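Putative HpcE protein (Mycolicibacterium smegmatis, PDB 6V77) is a zinc-binding protein of the fumarylacetoacetate hydrolase (FAH) family. Local coordinates at residues Q151-R156 with D259-Y264. Numbering follows the deposited sequence.
Sequences QDLSER and DELRTY. With ZN (zinc ion), chain L; SO4 (sulfate ion), chain O.
A bend at chi2 of Q151 (-71°) turns its amide toward T263, whose OG1 stands beside its own backbone N (chi1 -58°), with CG2 anti to that N. Q151 NE2 donates to T263 OG1 at 2.8 Å, T263 OG1 lying 19° out of the Q151 amide plane. L261 points back at Q151 and sets CD2 3.7 Å from Q151 CD; the same methyl meets L153 CD2 at 4.2 Å, the two leucines running alongside in opposing senses. W120 and F275 extend this buried packing between strand 144-155 of the large mixed sheet and strand 260-265 of the five-stranded sheet. Q151 OE1 accepts from the backbone N of E121, so both ends of the amide are held. D152, the next residue, at the break in strand 144-155, binds zinc through OD2 at 2.4 Å, alongside E121, E123 and a water, while D152 OD1 pairs with K99. R156 donates from NH1 to O2 of a sulfate, probably from the crystallisation liquor, at 2.8 Å in the guanidinium plane, and salt-bridges E121 and D119. Neutral amide, hydroxyl and methyl groups thus join the sheets, while D152 and R156 reach the zinc and the sulfate, and Q151 links the interface to zinc ligand E121.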
ATOM      1  N   GLN B 151       7.948   8.830  11.961  1.00 23.28           N
ATOM      2  CA  GLN B 151       8.984   9.431  11.128  1.00 25.54           C
ATOM      3  C   GLN B 151       8.701   9.022   9.696  1.00 25.81           C
ATOM      4  O   GLN B 151       8.433   7.848   9.435  1.00 29.54           O
ATOM      5  CB  GLN B 151      10.375   8.949  11.519  1.00 28.13           C
ATOM      6  CG  GLN B 151      11.081   9.842  12.545  1.00 33.12           C
ATOM      7  CD  GLN B 151      11.527  11.174  11.966  1.00 32.61           C
ATOM      8  OE1 GLN B 151      11.802  11.288  10.770  1.00 29.98           O
ATOM      9  NE2 GLN B 151      11.622  12.195  12.829  1.00 30.71           N
ATOM     10  N   ASP B 152       8.729   9.978   8.775  1.00 25.38           N
ATOM     11  CA  ASP B 152       8.738   9.635   7.350  1.00 23.60           C
ATOM     12  C   ASP B 152      10.169   9.800   6.845  1.00 23.89           C
ATOM     13  O   ASP B 152      10.520  10.785   6.196  1.00 24.79           O
ATOM     14  CB  ASP B 152       7.758  10.497   6.560  1.00 27.05           C
ATOM     15  CG  ASP B 152       7.750  10.162   5.084  1.00 25.34           C
ATOM     16  OD1 ASP B 152       8.314   9.111   4.697  1.00 25.02           O
ATOM     17  OD2 ASP B 152       7.172  10.924   4.292  1.00 27.73           O
ATOM     18  N   LEU B 153      11.013   8.817   7.166  1.00 23.24           N
ATOM     19  CA  LEU B 153      12.404   8.880   6.731  1.00 24.04           C
ATOM     20  C   LEU B 153      12.443   8.748   5.217  1.00 24.87           C
ATOM     21  O   LEU B 153      11.687   7.969   4.637  1.00 23.91           O
ATOM     22  CB  LEU B 153      13.231   7.779   7.392  1.00 24.86           C
ATOM     23  CG  LEU B 153      13.275   7.917   8.915  1.00 26.72           C
ATOM     24  CD1 LEU B 153      13.860   6.677   9.568  1.00 26.04           C
ATOM     25  CD2 LEU B 153      14.142   9.127   9.246  1.00 31.88           C
ATOM     26  N   SER B 154      13.320   9.519   4.581  1.00 25.11           N
ATOM     27  CA  SER B 154      13.257   9.722   3.134  1.00 25.49           C
ATOM     28  C   SER B 154      14.657   9.725   2.555  1.00 26.51           C
ATOM     29  O   SER B 154      15.469  10.576   2.926  1.00 30.40           O
ATOM     30  CB  SER B 154      12.557  11.050   2.806  1.00 29.62           C
ATOM     31  OG  SER B 154      11.285  11.152   3.467  1.00 26.99           O
ATOM     32  N   GLU B 155      14.927   8.831   1.604  1.00 26.79           N
ATOM     33  CA  GLU B 155      16.190   8.882   0.869  1.00 27.89           C
ATOM     34  C   GLU B 155      15.982   9.841  -0.305  1.00 34.75           C
ATOM     35  O   GLU B 155      15.386   9.480  -1.322  1.00 30.12           O
ATOM     36  CB  GLU B 155      16.617   7.480   0.432  1.00 28.06           C
ATOM     37  CG  GLU B 155      18.086   7.398   0.066  1.00 31.20           C
ATOM     38  CD  GLU B 155      18.356   8.126  -1.213  1.00 36.12           C
ATOM     39  OE1 GLU B 155      17.924   7.620  -2.271  1.00 32.95           O
ATOM     40  OE2 GLU B 155      18.933   9.226  -1.158  1.00 31.41           O
ATOM     41  N   ARG B 156      16.498  11.076  -0.177  1.00 29.85           N
ATOM     42  CA  ARG B 156      16.091  12.132  -1.104  1.00 32.03           C
ATOM     43  C   ARG B 156      16.604  11.912  -2.522  1.00 30.44           C
ATOM     44  O   ARG B 156      15.989  12.418  -3.468  1.00 33.75           O
ATOM     45  CB  ARG B 156      16.556  13.496  -0.608  1.00 30.04           C
ATOM     46  CG  ARG B 156      15.990  13.856   0.752  1.00 29.22           C
ATOM     47  CD  ARG B 156      14.464  14.083   0.706  1.00 28.32           C
ATOM     48  NE  ARG B 156      14.058  14.806   1.911  1.00 31.56           N
ATOM     49  CZ  ARG B 156      12.812  14.917   2.359  1.00 31.04           C
ATOM     50  NH1 ARG B 156      11.793  14.336   1.721  1.00 28.75           N
ATOM     51  NH2 ARG B 156      12.589  15.611   3.471  1.00 28.39           N
ATOM     52  N   ASP B 259      24.454   9.495  14.162  1.00 31.18           N
ATOM     53  CA  ASP B 259      23.455  10.491  14.543  1.00 30.32           C
ATOM     54  C   ASP B 259      22.337   9.841  15.345  1.00 33.94           C
ATOM     55  O   ASP B 259      21.927   8.714  15.066  1.00 36.14           O
ATOM     56  CB  ASP B 259      22.844  11.167  13.310  1.00 32.08           C
ATOM     57  CG  ASP B 259      23.728  12.229  12.718  1.00 35.72           C
ATOM     58  OD1 ASP B 259      24.729  12.593  13.364  1.00 36.31           O
ATOM     59  OD2 ASP B 259      23.422  12.695  11.597  1.00 33.52           O
ATOM     60  N   GLU B 260      21.846  10.567  16.345  1.00 31.64           N
ATOM     61  CA  GLU B 260      20.706  10.147  17.150  1.00 32.62           C
ATOM     62  C   GLU B 260      19.571  11.127  16.914  1.00 30.29           C
ATOM     63  O   GLU B 260      19.736  12.337  17.110  1.00 34.23           O
ATOM     64  CB  GLU B 260      21.062  10.097  18.637  1.00 39.43           C
ATOM     65  CG  GLU B 260      21.820   8.856  19.031  1.00 52.19           C
ATOM     66  CD  GLU B 260      21.922   8.717  20.525  1.00 66.34           C
ATOM     67  OE1 GLU B 260      21.096   7.990  21.116  1.00 67.14           O
ATOM     68  OE2 GLU B 260      22.819   9.360  21.107  1.00 67.94           O
ATOM     69  N   LEU B 261      18.420  10.601  16.512  1.00 26.74           N
ATOM     70  CA  LEU B 261      17.282  11.408  16.108  1.00 26.03           C
ATOM     71  C   LEU B 261      16.167  11.141  17.105  1.00 27.84           C
ATOM     72  O   LEU B 261      15.633  10.026  17.157  1.00 26.54           O
ATOM     73  CB  LEU B 261      16.841  11.051  14.691  1.00 27.31           C
ATOM     74  CG  LEU B 261      15.562  11.700  14.153  1.00 26.24           C
ATOM     75  CD1 LEU B 261      15.802  13.173  13.895  1.00 26.32           C
ATOM     76  CD2 LEU B 261      15.122  10.987  12.874  1.00 25.69           C
ATOM     77  N   ARG B 262      15.810  12.155  17.877  1.00 25.68           N
ATOM     78  CA  ARG B 262      14.705  12.063  18.818  1.00 26.71           C
ATOM     79  C   ARG B 262      13.488  12.725  18.182  1.00 24.92           C
ATOM     80  O   ARG B 262      13.574  13.850  17.685  1.00 26.85           O
ATOM     81  CB  ARG B 262      15.072  12.720  20.155  1.00 26.09           C
ATOM     82  CG  ARG B 262      13.891  12.832  21.132  1.00 25.87           C
ATOM     83  CD  ARG B 262      14.333  13.388  22.493  1.00 27.91           C
ATOM     84  NE  ARG B 262      13.172  13.566  23.348  1.00 34.54           N
ATOM     85  CZ  ARG B 262      12.449  14.682  23.403  1.00 39.93           C
ATOM     86  NH1 ARG B 262      12.790  15.743  22.681  1.00 38.92           N
ATOM     87  NH2 ARG B 262      11.391  14.742  24.197  1.00 43.25           N
ATOM     88  N   THR B 263      12.362  12.017  18.179  1.00 24.08           N
ATOM     89  CA  THR B 263      11.137  12.451  17.529  1.00 24.36           C
ATOM     90  C   THR B 263      10.062  12.497  18.610  1.00 25.24           C
ATOM     91  O   THR B 263       9.977  11.571  19.418  1.00 24.86           O
ATOM     92  CB  THR B 263      10.747  11.462  16.417  1.00 27.03           C
ATOM     93  OG1 THR B 263      11.810  11.357  15.461  1.00 29.04           O
ATOM     94  CG2 THR B 263       9.459  11.873  15.700  1.00 22.78           C
ATOM     95  N   TYR B 264       9.275  13.575  18.669  1.00 23.67           N
ATOM     96  CA  TYR B 264       8.282  13.662  19.745  1.00 23.74           C
ATOM     97  C   TYR B 264       7.020  14.385  19.303  1.00 31.49           C
ATOM     98  O   TYR B 264       7.037  15.236  18.413  1.00 23.88           O
ATOM     99  CB  TYR B 264       8.849  14.377  20.985  1.00 24.53           C
ATOM    100  CG  TYR B 264       9.125  15.850  20.759  1.00 25.83           C
ATOM    101  CD1 TYR B 264       8.128  16.813  20.948  1.00 26.14           C
ATOM    102  CD2 TYR B 264      10.381  16.279  20.349  1.00 28.06           C
ATOM    103  CE1 TYR B 264       8.382  18.157  20.722  1.00 27.64           C
ATOM    104  CE2 TYR B 264      10.638  17.615  20.118  1.00 31.77           C
ATOM    105  CZ  TYR B 264       9.631  18.551  20.312  1.00 34.23           C
ATOM    106  OH  TYR B 264       9.900  19.881  20.085  1.00 34.14           O
TER
HETATM  107 ZN    ZN L 302       6.376  13.112   4.784  0.60 48.61          ZN
HETATM  108  S   SO4 O 305       7.815  15.210   1.394  0.85 43.76           S
HETATM  109  O1  SO4 O 305       8.181  16.616   1.526  0.85 48.99           O
HETATM  110  O2  SO4 O 305       9.004  14.360   1.306  0.85 38.42           O
HETATM  111  O3  SO4 O 305       7.026  14.771   2.547  0.85 53.76           O
HETATM  112  O4  SO4 O 305       6.984  15.045   0.203  0.85 44.99           O
HETATM  113  O   HOH W   1       4.431  12.215   4.604  1.00 27.57           O